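Local coordinates for regulatory protein YycH-like domain-containing protein (Eubacterium rectale, PDB 5COZ), which is of unknown function but is probably a YycH-like regulatory protein, made with a signal sequence consistent with a lipoprotein, at residues Lys42-Ala54 and Val291-Leu303. Sequence-based numbering, arbitrary orientation. Where two conformers were deposited one is given.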
ATOM      1  N   LYS A  42      21.748  -7.990 -17.559  1.00  9.29           N
ATOM      2  CA  LYS A  42      20.441  -8.605 -17.291  1.00  8.79           C
ATOM      3  C   LYS A  42      19.873  -8.139 -15.948  1.00 10.90           C
ATOM      4  O   LYS A  42      18.818  -8.622 -15.556  1.00 12.04           O
ATOM      5  CB  LYS A  42      20.567 -10.143 -17.306  1.00 11.21           C
ATOM      6  CG  LYS A  42      20.937 -10.706 -18.687  1.00 13.82           C
ATOM      7  CD  LYS A  42      20.855 -12.208 -18.636  1.00 19.44           C
ATOM      8  CE  LYS A  42      21.380 -12.936 -19.842  1.00 26.68           C
ATOM      9  NZ  LYS A  42      20.772 -14.286 -19.980  1.00 48.52           N
ATOM     10  N   LEU A  43      20.529  -7.174 -15.278  1.00  9.00           N
ATOM     11  CA  LEU A  43      20.118  -6.709 -13.962  1.00  9.05           C
ATOM     12  C   LEU A  43      20.385  -5.234 -13.810  1.00  9.92           C
ATOM     13  O   LEU A  43      21.532  -4.773 -13.779  1.00  9.82           O
ATOM     14  CB  LEU A  43      20.871  -7.542 -12.897  1.00  9.70           C
ATOM     15  CG  LEU A  43      20.608  -7.247 -11.390  1.00 13.68           C
ATOM     16  CD1 LEU A  43      19.172  -7.270 -11.025  1.00 15.29           C
ATOM     17  CD2 LEU A  43      21.352  -8.257 -10.516  1.00 13.63           C
ATOM     18  N   ASN A  44      19.285  -4.503 -13.678  1.00  9.02           N
ATOM     19  CA  ASN A  44      19.279  -3.070 -13.560  0.50  9.37           C
ATOM     20  C   ASN A  44      18.645  -2.625 -12.235  1.00 11.43           C
ATOM     21  O   ASN A  44      17.784  -3.332 -11.693  1.00  9.30           O
ATOM     22  CB  ASN A  44      18.470  -2.547 -14.735  0.50 11.42           C
ATOM     23  CG  ASN A  44      18.373  -1.071 -14.822  0.50 19.48           C
ATOM     24  OD1 ASN A  44      19.320  -0.340 -14.523  0.50 18.03           O
ATOM     25  ND2 ASN A  44      17.218  -0.615 -15.241  0.50 14.15           N
ATOM     26  N   ILE A  45      19.034  -1.466 -11.754  1.00  9.52           N
ATOM     27  CA  ILE A  45      18.430  -0.869 -10.563  1.00  8.50           C
ATOM     28  C   ILE A  45      17.887   0.494 -10.969  1.00 11.42           C
ATOM     29  O   ILE A  45      18.643   1.324 -11.461  1.00 12.12           O
ATOM     30  CB  ILE A  45      19.451  -0.747  -9.404  1.00 10.49           C
ATOM     31  CG1 ILE A  45      19.999  -2.154  -9.010  1.00 11.76           C
ATOM     32  CG2 ILE A  45      18.793  -0.029  -8.202  1.00 12.53           C
ATOM     33  CD1 ILE A  45      21.108  -2.099  -8.016  1.00 16.82           C
ATOM     34  N   ASP A  46      16.588   0.745 -10.781  1.00  9.50           N
ATOM     35  CA  ASP A  46      15.993   2.075 -11.035  1.00 10.21           C
ATOM     36  C   ASP A  46      14.933   2.205  -9.969  1.00 11.49           C
ATOM     37  O   ASP A  46      13.743   1.921 -10.186  1.00 11.11           O
ATOM     38  CB  ASP A  46      15.449   2.176 -12.465  1.00 11.75           C
ATOM     39  CG  ASP A  46      15.021   3.572 -12.861  1.00 23.07           C
ATOM     40  OD1 ASP A  46      15.071   4.477 -12.004  1.00 21.31           O
ATOM     41  OD2 ASP A  46      14.632   3.759 -14.030  1.00 31.57           O
ATOM     42  N   SER A  47      15.397   2.596  -8.787  1.00  9.47           N
ATOM     43  CA  SER A  47      14.645   2.389  -7.577  1.00  8.95           C
ATOM     44  C   SER A  47      14.415   3.563  -6.684  1.00 10.49           C
ATOM     45  O   SER A  47      15.304   4.368  -6.461  1.00  9.61           O
ATOM     46  CB  SER A  47      15.421   1.340  -6.779  1.00 10.03           C
ATOM     47  OG  SER A  47      14.811   0.881  -5.581  1.00 12.61           O
ATOM     48  N   GLU A  48      13.217   3.598  -6.098  1.00  8.59           N
ATOM     49  CA  GLU A  48      12.903   4.496  -5.007  1.00  8.77           C
ATOM     50  C   GLU A  48      13.541   3.903  -3.754  1.00 10.89           C
ATOM     51  O   GLU A  48      13.685   2.673  -3.644  1.00  9.86           O
ATOM     52  CB  GLU A  48      11.383   4.596  -4.802  1.00  9.81           C
ATOM     53  CG  GLU A  48      10.668   5.414  -5.859  1.00 14.67           C
ATOM     54  CD  GLU A  48       9.229   5.696  -5.473  1.00 19.46           C
ATOM     55  OE1 GLU A  48       8.413   4.747  -5.521  1.00 17.39           O
ATOM     56  OE2 GLU A  48       8.938   6.836  -5.039  1.00 16.29           O
ATOM     57  N   ILE A  49      13.930   4.762  -2.816  1.00  7.95           N
ATOM     58  CA  ILE A  49      14.413   4.384  -1.495  1.00  6.69           C
ATOM     59  C   ILE A  49      13.434   4.983  -0.515  1.00  8.67           C
ATOM     60  O   ILE A  49      13.253   6.200  -0.523  1.00  9.14           O
ATOM     61  CB  ILE A  49      15.855   4.875  -1.228  1.00  8.98           C
ATOM     62  CG1 ILE A  49      16.846   4.422  -2.342  1.00  9.64           C
ATOM     63  CG2 ILE A  49      16.331   4.471   0.184  1.00 10.53           C
ATOM     64  CD1 ILE A  49      17.069   2.897  -2.419  1.00 13.14           C
ATOM     65  N   ASN A  50      12.765   4.145   0.275  1.00  7.31           N
ATOM     66  CA  ASN A  50      11.743   4.648   1.206  1.00  6.94           C
ATOM     67  C   ASN A  50      12.052   4.302   2.632  1.00  8.41           C
ATOM     68  O   ASN A  50      11.994   3.116   3.037  1.00  6.70           O
ATOM     69  CB  ASN A  50      10.384   4.059   0.846  1.00  6.52           C
ATOM     70  CG  ASN A  50       9.712   4.755  -0.299  1.00 11.59           C
ATOM     71  OD1 ASN A  50       9.732   5.990  -0.376  1.00 10.29           O
ATOM     72  ND2 ASN A  50       9.017   3.984  -1.150  1.00  9.68           N
ATOM     73  N   ILE A  51      12.423   5.337   3.423  1.00  6.91           N
ATOM     74  CA  ILE A  51      12.624   5.155   4.866  1.00  7.03           C
ATOM     75  C   ILE A  51      11.524   5.925   5.617  1.00  7.01           C
ATOM     76  O   ILE A  51      11.517   5.967   6.847  1.00  7.40           O
ATOM     77  CB  ILE A  51      14.068   5.446   5.369  1.00  9.81           C
ATOM     78  CG1 ILE A  51      14.583   6.851   4.996  1.00 10.81           C
ATOM     79  CG2 ILE A  51      14.991   4.365   4.802  1.00 11.23           C
ATOM     80  CD1 ILE A  51      14.118   7.964   5.951  1.00 11.70           C
ATOM     81  N   TRP A  52      10.607   6.558   4.858  1.00  6.61           N
ATOM     82  CA  TRP A  52       9.367   7.127   5.399  1.00  6.69           C
ATOM     83  C   TRP A  52       9.703   8.147   6.486  1.00  8.65           C
ATOM     84  O   TRP A  52      10.564   8.995   6.244  1.00  8.89           O
ATOM     85  CB  TRP A  52       8.443   5.974   5.869  1.00  5.93           C
ATOM     86  CG  TRP A  52       8.258   4.931   4.795  1.00  5.65           C
ATOM     87  CD1 TRP A  52       8.901   3.726   4.696  1.00  7.74           C
ATOM     88  CD2 TRP A  52       7.376   5.012   3.662  1.00  5.42           C
ATOM     89  NE1 TRP A  52       8.465   3.045   3.570  1.00  6.90           N
ATOM     90  CE2 TRP A  52       7.542   3.823   2.912  1.00  6.74           C
ATOM     91  CE3 TRP A  52       6.523   6.014   3.164  1.00  6.33           C
ATOM     92  CZ2 TRP A  52       6.843   3.587   1.719  1.00  6.79           C
ATOM     93  CZ3 TRP A  52       5.811   5.771   1.995  1.00  7.82           C
ATOM     94  CH2 TRP A  52       6.001   4.588   1.267  1.00  7.69           C
ATOM     95  N   ASP A  53       9.060   8.070   7.664  1.00  6.57           N
ATOM     96  CA  ASP A  53       9.311   9.055   8.700  1.00  6.50           C
ATOM     97  C   ASP A  53      10.185   8.495   9.829  1.00  9.89           C
ATOM     98  O   ASP A  53      10.196   9.046  10.937  1.00 10.11           O
ATOM     99  CB  ASP A  53       7.964   9.572   9.245  1.00  7.66           C
ATOM    100  CG  ASP A  53       7.102  10.229   8.177  1.00 10.56           C
ATOM    101  OD1 ASP A  53       7.663  10.763   7.204  1.00 10.61           O
ATOM    102  OD2 ASP A  53       5.874  10.202   8.311  1.00 12.07           O
ATOM    103  N   ALA A  54      11.000   7.455   9.528  1.00  8.03           N
ATOM    104  CA  ALA A  54      11.904   6.906  10.534  1.00  8.30           C
ATOM    105  C   ALA A  54      12.937   7.953  10.949  1.00 11.60           C
ATOM    106  O   ALA A  54      13.462   8.655  10.083  1.00 11.61           O
ATOM    107  CB  ALA A  54      12.620   5.692   9.958  1.00  9.25           C
ATOM    108  N   VAL A 291      18.868 -15.109 -12.899  1.00 20.46           N
ATOM    109  CA  VAL A 291      19.128 -14.551 -14.217  1.00 21.15           C
ATOM    110  C   VAL A 291      18.441 -15.379 -15.338  1.00 20.70           C
ATOM    111  O   VAL A 291      17.882 -14.792 -16.271  1.00 17.19           O
ATOM    112  CB  VAL A 291      20.689 -14.467 -14.389  1.00 25.91           C
ATOM    113  CG1 VAL A 291      21.373 -15.843 -14.484  1.00 26.67           C
ATOM    114  CG2 VAL A 291      21.095 -13.560 -15.520  1.00 26.04           C
ATOM    115  N   THR A 292      18.456 -16.723 -15.237  1.00 19.71           N
ATOM    116  CA  THR A 292      17.913 -17.601 -16.282  1.00 20.64           C
ATOM    117  C   THR A 292      16.402 -17.519 -16.386  1.00 22.48           C
ATOM    118  O   THR A 292      15.854 -17.939 -17.397  1.00 23.41           O
ATOM    119  CB  THR A 292      18.342 -19.073 -16.093  1.00 29.61           C
ATOM    120  OG1 THR A 292      17.884 -19.555 -14.818  1.00 29.23           O
ATOM    121  CG2 THR A 292      19.841 -19.279 -16.280  1.00 27.38           C
ATOM    122  N   SER A 293      15.732 -16.983 -15.362  1.00 16.45           N
ATOM    123  CA  SER A 293      14.284 -16.843 -15.319  1.00 16.34           C
ATOM    124  C   SER A 293      13.847 -15.508 -15.951  1.00 16.13           C
ATOM    125  O   SER A 293      12.648 -15.260 -16.058  1.00 15.51           O
ATOM    126  CB  SER A 293      13.773 -16.933 -13.879  1.00 21.67           C
ATOM    127  OG  SER A 293      13.846 -18.268 -13.420  1.00 33.87           O
ATOM    128  N   GLY A 294      14.814 -14.680 -16.346  1.00 11.56           N
ATOM    129  CA  GLY A 294      14.528 -13.412 -17.019  1.00 11.17           C
ATOM    130  C   GLY A 294      15.253 -12.195 -16.480  1.00 12.08           C
ATOM    131  O   GLY A 294      15.678 -12.156 -15.319  1.00 10.77           O
ATOM    132  N   ASP A 295      15.321 -11.146 -17.319  1.00  9.16           N
ATOM    133  CA  ASP A 295      15.966  -9.887 -16.934  1.00  8.77           C
ATOM    134  C   ASP A 295      15.268  -9.264 -15.745  1.00 11.31           C
ATOM    135  O   ASP A 295      14.051  -9.404 -15.616  1.00  9.49           O
ATOM    136  CB  ASP A 295      15.914  -8.921 -18.105  1.00  9.69           C
ATOM    137  CG  ASP A 295      16.607  -9.420 -19.360  1.00 13.37           C
ATOM    138  OD1 ASP A 295      17.394 -10.409 -19.272  1.00 15.42           O
ATOM    139  OD2 ASP A 295      16.384  -8.820 -20.428  1.00 13.65           O
ATOM    140  N   ILE A 296      16.025  -8.566 -14.896  1.00  8.20           N
ATOM    141  CA  ILE A 296      15.480  -8.013 -13.667  1.00  7.74           C
ATOM    142  C   ILE A 296      15.719  -6.520 -13.555  1.00 10.02           C
ATOM    143  O   ILE A 296      16.782  -6.040 -13.942  1.00  9.13           O
ATOM    144  CB  ILE A 296      16.089  -8.776 -12.443  1.00 10.62           C
ATOM    145  CG1 ILE A 296      15.512 -10.207 -12.373  1.00 11.99           C
ATOM    146  CG2 ILE A 296      15.826  -8.018 -11.100  1.00 11.83           C
ATOM    147  CD1 ILE A 296      16.293 -11.199 -11.446  1.00 16.94           C
ATOM    148  N   GLU A 297      14.747  -5.801 -12.957  1.00  7.51           N
ATOM    149  CA  GLU A 297      14.878  -4.391 -12.632  1.00  7.66           C
ATOM    150  C   GLU A 297      14.381  -4.188 -11.209  1.00  8.28           C
ATOM    151  O   GLU A 297      13.204  -4.435 -10.933  1.00  8.28           O
ATOM    152  CB  GLU A 297      14.102  -3.513 -13.613  1.00  8.97           C
ATOM    153  CG  GLU A 297      14.265  -2.036 -13.289  1.00 11.74           C
ATOM    154  CD  GLU A 297      13.620  -1.159 -14.335  1.00 20.03           C
ATOM    155  OE1 GLU A 297      14.091  -1.192 -15.493  1.00 21.95           O
ATOM    156  OE2 GLU A 297      12.574  -0.545 -14.029  1.00 19.60           O
ATOM    157  N   VAL A 298      15.257  -3.717 -10.315  1.00  7.35           N
ATOM    158  CA  VAL A 298      14.891  -3.414  -8.920  1.00  6.91           C
ATOM    159  C   VAL A 298      14.204  -2.049  -8.918  1.00 10.85           C
ATOM    160  O   VAL A 298      14.761  -1.092  -9.465  1.00  9.84           O
ATOM    161  CB  VAL A 298      16.142  -3.434  -8.001  1.00  9.72           C
ATOM    162  CG1 VAL A 298      15.786  -2.944  -6.580  1.00  9.15           C
ATOM    163  CG2 VAL A 298      16.738  -4.840  -7.949  1.00 10.33           C
ATOM    164  N   SER A 299      12.995  -1.954  -8.319  1.00  7.86           N
ATOM    165  CA  SER A 299      12.203  -0.731  -8.384  1.00  6.67           C
ATOM    166  C   SER A 299      12.040   0.012  -7.050  1.00  7.85           C
ATOM    167  O   SER A 299      11.710   1.201  -7.065  1.00  7.80           O
ATOM    168  CB  SER A 299      10.818  -1.056  -8.944  1.00 10.22           C
ATOM    169  OG  SER A 299      10.031  -1.749  -7.981  1.00 13.30           O
ATOM    170  N   GLU A 300      12.166  -0.688  -5.905  1.00  7.12           N
ATOM    171  CA  GLU A 300      11.986  -0.002  -4.634  1.00  6.86           C
ATOM    172  C   GLU A 300      12.660  -0.777  -3.507  1.00  7.65           C
ATOM    173  O   GLU A 300      12.601  -2.014  -3.477  1.00  7.30           O
ATOM    174  CB  GLU A 300      10.480   0.145  -4.341  1.00  7.80           C
ATOM    175  CG  GLU A 300      10.182   0.829  -3.028  1.00  7.76           C
ATOM    176  CD  GLU A 300       8.725   1.017  -2.674  1.00 13.88           C
ATOM    177  OE1 GLU A 300       7.846   0.907  -3.558  1.00 14.96           O
ATOM    178  OE2 GLU A 300       8.478   1.338  -1.497  1.00 13.37           O
ATOM    179  N   ILE A 301      13.273  -0.035  -2.564  1.00  6.45           N
ATOM    180  CA  ILE A 301      13.792  -0.606  -1.331  1.00  5.78           C
ATOM    181  C   ILE A 301      13.083   0.173  -0.227  1.00  7.84           C
ATOM    182  O   ILE A 301      13.149   1.411  -0.216  1.00  7.51           O
ATOM    183  CB  ILE A 301      15.321  -0.543  -1.218  1.00  8.49           C
ATOM    184  CG1 ILE A 301      15.979  -1.243  -2.406  1.00  9.39           C
ATOM    185  CG2 ILE A 301      15.787  -1.131   0.148  1.00  8.37           C
ATOM    186  CD1 ILE A 301      17.552  -0.954  -2.460  1.00 14.19           C
ATOM    187  N   SER A 302      12.414  -0.525   0.687  1.00  6.18           N
ATOM    188  CA  SER A 302      11.533   0.125   1.646  1.00  5.36           C
ATOM    189  C   SER A 302      11.652  -0.470   3.026  1.00  6.22           C
ATOM    190  O   SER A 302      11.631  -1.690   3.177  1.00  6.48           O
ATOM    191  CB  SER A 302      10.088  -0.039   1.145  1.00  7.72           C
ATOM    192  OG  SER A 302       9.127   0.527   2.026  1.00  7.76           O
ATOM    193  N   LEU A 303      11.718   0.392   4.049  1.00  5.19           N
ATOM    194  CA  LEU A 303      11.719   0.002   5.457  1.00  5.06           C
ATOM    195  C   LEU A 303      10.269  -0.068   5.909  1.00  5.99           C
ATOM    196  O   LEU A 303       9.557   0.939   5.803  1.00  6.91           O
ATOM    197  CB  LEU A 303      12.517   1.018   6.299  1.00  5.33           C
ATOM    198  CG  LEU A 303      12.442   0.840   7.800  1.00  7.11           C
ATOM    199  CD1 LEU A 303      13.028  -0.541   8.221  1.00  8.25           C
ATOM    200  CD2 LEU A 303      13.208   2.009   8.485  1.00  7.10           C
TER
HETATM  201  O   HOH W   1      18.455 -11.312 -14.529  1.00 25.59           O
HETATM  202  O   HOH W   2      11.871   0.448 -11.606  1.00 13.79           O
HETATM  203  O   HOH W   3      12.550   2.152 -14.970  1.00 26.34           O
HETATM  204  O   HOH W   4       9.349   2.827  -7.814  1.00 32.55           O
HETATM  205  O   HOH W   5       7.660   2.170  -5.864  1.00 39.82           O
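L43 pairs with I296 and N50 with S302 along two parallel strands, 43-50 and 295-303, whose directions differ by 12°. They are neighbours in a mixed beta sheet. Between I45 and E48 a beta bulge shifts the register by one, with D46 and S47 set against S299. On its other edge strand 295-311 has a classic bulge, where S299 and E300 face Y324 of strand 314-330. Just past the shift, S47 OG and I301 N reach E48 O from opposite faces of its carbonyl plane. L43, I45, I49, I296, V298 and I301 line one face of the sheet. Helix 276-288 packs on part of this face, through L280, L287 and K288. L43 CD1 presses on I296 CG2 at a tight 3.4 Å, and I49 CD1 meets I301 CD1 at 3.9 Å. The other face is polar. N50 ND2 lies 2.7 Å from E300 OE2, which it meets from above the carboxylate plane. E300 is extended, CG anti to the backbone N (chi1 179°), and this carries its carboxylate to the amide. R227 forms a salt bridge with the same OE2, which probably favours the ionised carboxylate. Past the strand, W52 lays one face of its indole over N50 CB. The indole NE1 gives S302 OG a hydrogen bond of 3.0 Å, with the oxygen in the ring plane and an N-H...O angle of 159°. With W52 replaced by an alanine, S302 OG is likely to lose its indole donor and N50 CB its ring cover. S302 OG is also hydrogen-bonded to E304 OE2.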